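Long-range contacts in arginase (Thermus thermophilus, PDB 2EF4), which probably hydrolyses L-arginine to L-ornithine and urea, the arginase step of the urea cycle, using two manganese ions per subunit: residues V6-D11 / V48-A53; G113-D118 / L210-S215; L225-G230 / N271-M276. All coordinates share one frame; numbering follows the deposited sequence.

Interaction 1 of 3, residues V6-D11 / V48-A53; sequences VGVPMD and VPVSLA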
# COMPACT_ATOMS: atom_id res chain seq x y z
N VAL A 6 30.19 -7.09 -12.04
CA VAL A 6 30.58 -7.92 -10.90
C VAL A 6 29.75 -7.47 -9.71
O VAL A 6 29.53 -6.27 -9.51
CB VAL A 6 32.09 -7.80 -10.57
CG1 VAL A 6 32.48 -6.35 -10.32
CG2 VAL A 6 32.41 -8.64 -9.35
N GLY A 7 29.27 -8.42 -8.92
CA GLY A 7 28.47 -8.07 -7.77
C GLY A 7 29.19 -8.36 -6.48
O GLY A 7 30.08 -9.21 -6.43
N VAL A 8 28.82 -7.62 -5.43
CA VAL A 8 29.41 -7.79 -4.11
C VAL A 8 28.23 -7.84 -3.14
O VAL A 8 27.81 -6.82 -2.60
CB VAL A 8 30.34 -6.60 -3.74
CG1 VAL A 8 31.12 -6.91 -2.47
CG2 VAL A 8 31.29 -6.33 -4.89
N PRO A 9 27.65 -9.05 -2.94
CA PRO A 9 26.51 -9.27 -2.04
C PRO A 9 26.96 -9.12 -0.60
O PRO A 9 27.03 -10.10 0.15
CB PRO A 9 26.10 -10.70 -2.37
CG PRO A 9 27.44 -11.36 -2.58
CD PRO A 9 28.16 -10.33 -3.46
N MET A 10 27.26 -7.89 -0.22
CA MET A 10 27.76 -7.60 1.11
C MET A 10 26.79 -6.80 1.97
O MET A 10 26.26 -5.79 1.54
CB MET A 10 29.08 -6.84 0.99
CG MET A 10 29.77 -6.58 2.31
SD MET A 10 31.42 -5.90 2.10
CE MET A 10 31.05 -4.23 2.15
N ASP A 11 26.58 -7.28 3.19
CA ASP A 11 25.68 -6.65 4.15
C ASP A 11 26.34 -6.87 5.51
O ASP A 11 25.82 -7.61 6.34
CB ASP A 11 24.31 -7.34 4.12
CG ASP A 11 23.27 -6.66 5.00
OD1 ASP A 11 23.58 -5.61 5.62
OD2 ASP A 11 22.14 -7.19 5.06
N VAL A 48 31.64 -11.57 -5.97
CA VAL A 48 32.82 -11.67 -5.14
C VAL A 48 32.39 -12.42 -3.88
O VAL A 48 31.35 -12.10 -3.29
CB VAL A 48 33.35 -10.27 -4.74
CG1 VAL A 48 34.28 -10.38 -3.55
CG2 VAL A 48 34.06 -9.62 -5.91
N PRO A 49 33.17 -13.44 -3.48
CA PRO A 49 32.81 -14.20 -2.28
C PRO A 49 32.75 -13.25 -1.08
O PRO A 49 33.69 -12.49 -0.85
CB PRO A 49 33.95 -15.20 -2.15
CG PRO A 49 34.36 -15.44 -3.57
CD PRO A 49 34.33 -14.03 -4.16
N VAL A 50 31.66 -13.29 -0.34
CA VAL A 50 31.55 -12.42 0.83
C VAL A 50 31.05 -13.20 2.03
O VAL A 50 30.09 -13.97 1.92
CB VAL A 50 30.58 -11.23 0.61
CG1 VAL A 50 30.69 -10.26 1.79
CG2 VAL A 50 30.86 -10.54 -0.71
N SER A 51 31.70 -13.01 3.18
CA SER A 51 31.30 -13.67 4.41
C SER A 51 29.93 -13.04 4.84
O SER A 51 29.67 -11.92 4.56
CB SER A 51 32.32 -13.37 5.48
N LEU A 52 29.04 -13.77 5.47
CA LEU A 52 27.79 -13.10 5.90
C LEU A 52 27.91 -13.06 7.39
O LEU A 52 28.84 -13.62 7.98
CB LEU A 52 26.50 -13.85 5.42
CG LEU A 52 25.25 -13.01 5.74
CD1 LEU A 52 25.64 -11.44 5.62
CD2 LEU A 52 24.11 -13.36 4.77
N ALA A 53 26.96 -12.34 7.95
CA ALA A 53 26.86 -12.15 9.37
C ALA A 53 25.59 -12.80 9.93
O ALA A 53 24.58 -12.93 9.24
CB ALA A 53 26.85 -10.69 9.68
O HOH W 1 27.47 -10.33 3.47
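Val48 meets strand 2-8 through its backbone and its side chain. Its N-H bonds to the carbonyl of Gly7, with Val48 N to Gly7 O at 2.9 Å and an N-H...O angle of 162°, and the donor lies nearly in line with the C=O bond. This is the one direct hydrogen bond between 6-11 and 48-53, and it prolongs the pairing made by the preceding strand 41-47, where Gly7 also bonds to Gly46. Val48 CG2 touches Val6 CG2 at 3.9 Å with the two side chains at a slant, while the Val48 carbonyl oxygen faces the ring of Pro9. Val48 also touches Val75 of helix 66-81.

Val50 carries most of the remaining apolar contact, its two methyls dividing the work. CG1, set anti to the backbone N (chi1 -171°), reaches Met10, where Val50 CG1 lies 3.8 Å from Met10 CG; Val50 CG2 touches Val8 CG1 at 4.0 Å and also meets Pro9 CD. Pro9 is the centre of an inverse gamma turn closed by Met10 N and Val8 O, and the turn brings the Pro9 carbonyl oxygen to 3.8 Å from Val50 CB.

At Ser51 a water takes over from direct bonding: it donates to Ser51 O at 2.9 Å, accepts from Asp11 N, and has a weak bond to Pro9 O. Leu52 then brings CD1 to 3.9 Å from Asp11 O. The carboxylate of Asp11 is turned to other partners, Arg16, Arg17 N and Gly18 N. The arrangement is that of the chain just past two neighbouring parallel strands, 2-8 and 41-47, at the C-terminal edge of the arginase alpha/beta sheet, where loops frame the metal site; Met10 lies about 7 Å from the manganese ligand His96, side chain to side chain.

Interaction 2 of 3, residues G113-D118 / L210-S215; sequences GVVWVD and LPLHVS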
# COMPACT_ATOMS: atom_id res chain seq x y z
N GLY A 113 39.20 10.87 -11.00
CA GLY A 113 38.25 11.68 -10.27
C GLY A 113 37.10 10.82 -9.77
O GLY A 113 36.63 9.92 -10.47
N VAL A 114 36.63 11.11 -8.55
CA VAL A 114 35.54 10.36 -7.96
C VAL A 114 34.29 11.20 -7.76
O VAL A 114 34.29 12.18 -7.02
CB VAL A 114 35.96 9.76 -6.60
CG1 VAL A 114 34.75 9.11 -5.92
CG2 VAL A 114 37.06 8.74 -6.80
N VAL A 115 33.22 10.82 -8.45
CA VAL A 115 31.94 11.51 -8.33
C VAL A 115 31.06 10.59 -7.49
O VAL A 115 30.53 9.58 -7.98
CB VAL A 115 31.29 11.76 -9.70
CG1 VAL A 115 30.00 12.53 -9.52
CG2 VAL A 115 32.23 12.54 -10.60
N TRP A 116 30.94 10.94 -6.21
CA TRP A 116 30.19 10.19 -5.22
C TRP A 116 28.79 10.78 -5.05
O TRP A 116 28.62 11.84 -4.44
CB TRP A 116 30.98 10.23 -3.91
CG TRP A 116 30.71 9.14 -2.89
CD1 TRP A 116 29.75 9.15 -1.92
CD2 TRP A 116 31.49 7.96 -2.67
NE1 TRP A 116 29.90 8.05 -1.09
CE2 TRP A 116 30.97 7.30 -1.54
CE3 TRP A 116 32.60 7.39 -3.33
CZ2 TRP A 116 31.51 6.11 -1.03
CZ3 TRP A 116 33.14 6.20 -2.83
CH2 TRP A 116 32.59 5.58 -1.69
N VAL A 117 27.79 10.10 -5.61
CA VAL A 117 26.39 10.54 -5.55
C VAL A 117 25.74 9.72 -4.43
O VAL A 117 25.38 8.55 -4.61
CB VAL A 117 25.71 10.30 -6.90
CG1 VAL A 117 24.31 10.91 -6.91
CG2 VAL A 117 26.56 10.91 -8.00
N ASP A 118 25.58 10.35 -3.28
CA ASP A 118 25.09 9.66 -2.11
C ASP A 118 24.35 10.64 -1.21
O ASP A 118 24.60 11.85 -1.26
CB ASP A 118 26.33 9.11 -1.38
CG ASP A 118 26.02 8.01 -0.38
OD1 ASP A 118 25.10 8.16 0.44
OD2 ASP A 118 26.73 6.99 -0.41
N LEU A 210 40.48 14.48 -15.94
CA LEU A 210 40.62 13.21 -15.24
C LEU A 210 39.64 12.11 -15.64
O LEU A 210 38.52 12.38 -16.06
CB LEU A 210 40.48 13.43 -13.73
CG LEU A 210 41.48 14.32 -12.98
CD1 LEU A 210 41.19 14.25 -11.48
CD2 LEU A 210 42.90 13.85 -13.25
N PRO A 211 40.07 10.85 -15.55
CA PRO A 211 39.14 9.77 -15.90
C PRO A 211 38.16 9.83 -14.72
O PRO A 211 38.56 10.19 -13.61
CB PRO A 211 40.02 8.53 -15.86
CG PRO A 211 41.39 9.06 -16.20
CD PRO A 211 41.44 10.33 -15.39
N LEU A 212 36.89 9.51 -14.96
CA LEU A 212 35.90 9.58 -13.89
C LEU A 212 35.27 8.27 -13.43
O LEU A 212 34.80 7.45 -14.23
CB LEU A 212 34.78 10.54 -14.30
CG LEU A 212 35.13 12.00 -14.60
CD1 LEU A 212 33.90 12.71 -15.14
CD2 LEU A 212 35.64 12.69 -13.35
N HIS A 213 35.26 8.08 -12.11
CA HIS A 213 34.64 6.91 -11.49
C HIS A 213 33.41 7.43 -10.75
O HIS A 213 33.52 8.28 -9.86
CB HIS A 213 35.59 6.23 -10.51
CG HIS A 213 34.96 5.12 -9.72
ND1 HIS A 213 34.05 5.35 -8.71
CD2 HIS A 213 35.07 3.78 -9.83
CE1 HIS A 213 33.63 4.20 -8.23
NE2 HIS A 213 34.23 3.22 -8.89
N VAL A 214 32.24 6.94 -11.14
CA VAL A 214 30.99 7.35 -10.50
C VAL A 214 30.50 6.29 -9.51
O VAL A 214 30.31 5.12 -9.86
CB VAL A 214 29.88 7.61 -11.54
CG1 VAL A 214 28.57 7.94 -10.83
CG2 VAL A 214 30.28 8.75 -12.45
N SER A 215 30.32 6.70 -8.26
CA SER A 215 29.85 5.80 -7.22
C SER A 215 28.43 6.26 -6.89
O SER A 215 28.24 7.29 -6.24
CB SER A 215 30.74 5.90 -5.98
OG SER A 215 30.47 4.85 -5.06
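Gly113 and Leu212 begin a parallel pairing of strands 113-117 and 212-215 that is held by a ladder of five backbone hydrogen bonds. Gly113 N to Pro211 O and His213 N to Gly113 O, both 2.8 Å, open it; Val115 and Ser215 carry it on, and Val117 N to Ser215 O, 2.9 Å, ends it. CA-H...O contacts lie between the rungs, as from Val214 CA to Val115 O.

Apolar contacts are few: Val115 CB stands 4.2 Å from Val214 CG2, on the sheet face that also bears Leu212.

On the other face Ser215 lies against the indole of Trp116, whose CG stands anti to the amide nitrogen (chi1 -158°), laying the ring along the serine. Ser215 CB is 3.6 Å from Trp116 CE3, and its OG sits 3.7 Å above the ring plane, offset toward the rim. Ser215 OG hydrogen-bonds His96, Asp259 and Ser99, while Trp116 NE1 bonds Asp122 and the ring stacks on His96. An alanine in place of Trp116 would probably open a gap beside Ser215 and His96 and leave Asp122 without its indole partner.

The chemistry thus implies a second shell: Trp116 and Ser215 are likely to help position the manganese ligands His96 and Asp122, near the ligand Asp118.

Interaction 3 of 3, residues L225-G230 / N271-M276; sequences LAPGVG and NRTAEM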
# COMPACT_ATOMS: atom_id res chain seq x y z
N LEU A 225 10.26 7.84 -3.79
CA LEU A 225 10.37 7.35 -5.15
C LEU A 225 11.16 6.04 -5.23
O LEU A 225 10.84 5.17 -6.04
CB LEU A 225 11.06 8.43 -6.00
CG LEU A 225 11.52 8.14 -7.43
CD1 LEU A 225 10.37 7.62 -8.28
CD2 LEU A 225 12.09 9.44 -8.02
N ALA A 226 12.18 5.90 -4.38
CA ALA A 226 13.03 4.72 -4.36
C ALA A 226 13.21 4.22 -2.94
O ALA A 226 14.25 4.46 -2.32
CB ALA A 226 14.39 5.06 -4.97
N PRO A 227 12.21 3.51 -2.40
CA PRO A 227 12.21 2.96 -1.04
C PRO A 227 13.21 1.83 -0.71
O PRO A 227 13.64 1.70 0.44
CB PRO A 227 10.77 2.50 -0.86
CG PRO A 227 10.42 2.04 -2.24
CD PRO A 227 10.97 3.15 -3.11
N GLY A 228 13.56 1.02 -1.71
CA GLY A 228 14.48 -0.08 -1.47
C GLY A 228 15.96 0.24 -1.33
O GLY A 228 16.76 -0.15 -2.18
N VAL A 229 16.33 0.93 -0.25
CA VAL A 229 17.73 1.27 -0.01
C VAL A 229 18.18 0.91 1.40
O VAL A 229 17.37 0.80 2.32
CB VAL A 229 17.99 2.77 -0.28
CG1 VAL A 229 17.59 3.12 -1.72
CG2 VAL A 229 17.23 3.64 0.74
N GLY A 230 19.49 0.72 1.56
CA GLY A 230 20.03 0.34 2.86
C GLY A 230 19.69 1.29 3.99
O GLY A 230 19.25 0.87 5.06
N ASN A 271 10.82 -4.06 -6.97
CA ASN A 271 12.14 -3.85 -7.56
C ASN A 271 12.29 -2.52 -8.31
O ASN A 271 13.20 -2.39 -9.13
CB ASN A 271 12.43 -5.02 -8.52
CG ASN A 271 13.91 -5.37 -8.62
OD1 ASN A 271 14.60 -5.45 -7.61
ND2 ASN A 271 14.39 -5.59 -9.83
N ARG A 272 11.45 -1.54 -8.02
CA ARG A 272 11.53 -0.28 -8.75
C ARG A 272 12.80 0.53 -8.50
O ARG A 272 13.26 1.26 -9.38
CB ARG A 272 10.27 0.58 -8.51
CG ARG A 272 10.16 1.35 -7.21
CD ARG A 272 8.89 2.20 -7.25
NE ARG A 272 8.74 3.11 -6.13
CZ ARG A 272 7.57 3.44 -5.57
NH1 ARG A 272 6.45 2.92 -6.04
NH2 ARG A 272 7.53 4.28 -4.55
N THR A 273 13.37 0.39 -7.31
CA THR A 273 14.60 1.08 -6.97
C THR A 273 15.76 0.46 -7.76
O THR A 273 16.65 1.17 -8.24
CB THR A 273 14.90 1.00 -5.46
OG1 THR A 273 13.84 1.65 -4.74
CG2 THR A 273 16.24 1.65 -5.14
N ALA A 274 15.74 -0.86 -7.91
CA ALA A 274 16.80 -1.53 -8.66
C ALA A 274 16.69 -1.14 -10.13
O ALA A 274 17.69 -1.00 -10.83
CB ALA A 274 16.70 -3.04 -8.51
N GLU A 275 15.45 -0.98 -10.59
CA GLU A 275 15.19 -0.60 -11.98
C GLU A 275 15.65 0.82 -12.25
O GLU A 275 16.16 1.12 -13.33
CB GLU A 275 13.70 -0.73 -12.31
CG GLU A 275 13.25 -2.15 -12.59
CD GLU A 275 11.73 -2.32 -12.51
OE1 GLU A 275 11.01 -1.31 -12.33
OE2 GLU A 275 11.26 -3.47 -12.64
N MET A 276 15.48 1.70 -11.27
CA MET A 276 15.90 3.09 -11.43
C MET A 276 17.42 3.19 -11.55
O MET A 276 17.93 3.92 -12.40
CB MET A 276 15.38 3.93 -10.27
CG MET A 276 13.89 4.21 -10.38
SD MET A 276 13.15 5.05 -8.95
CE MET A 276 13.83 6.64 -9.13
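A loop of the arginase alpha/beta fold, following strand 212-217, packs here against the first turn of the C-terminal helix 272-284. Its inverse gamma turn, centred on Gly228, faces Thr273. Thr273 OG1 accepts a hydrogen bond from Gly228 N at 3.1 Å, with an N-H...O angle of 142°, and is also bonded to Asp268. The same oxygen touches Ala226 CA at 3.2 Å. Thr273 OG1 lies beside the backbone N (chi1 -62°), which leaves CG2 anti to it, and this methyl meets Gly228 O and Val229 CG1. Val229 in turn lies near the manganese ligands Asp217 and Asp219.

Arg272, extended from CG to NE, reaches across to Leu225. It gives a hydrogen bond from Arg272 NE to Leu225 O, 2.9 Å, in which the donor stands well above the carbonyl plane and the N-H...O angle is 140°. Pro227 CD lies 3.8 Å from Arg272 NE, the ring meeting the arginine chain at about a right angle.

Farther along the helix, Met276, bent at its last torsion, brings its terminal methyl up against Leu225 CG, with CD1 and CD2 also near; the modelled approach is closer than normal contact and so doubtful in detail. Met276 SD lies 4.2 Å from Ala226 CB.

In the fold
Reading from the N terminus, interaction 1 closes first: strand 2-8 runs out of the sheet beside 48-53, and 36 residues including strand 41-47 make up the loop between them. Interaction 2 follows, joining two strands adjacent in the middle of the same sheet across 91 residues that include strands 162-167 and 184-187. Interaction 3 comes last and secures the loop after strand 212-217 to the C-terminal helix, enclosing strand 255-261. The three are in series, neither nesting nor crossing, and none touches another; their centres lie about 19 to 22 Å apart. Together they tie in an outer part of the sheet, its centre and the terminal helix, and interaction 2 itself holds a manganese ligand.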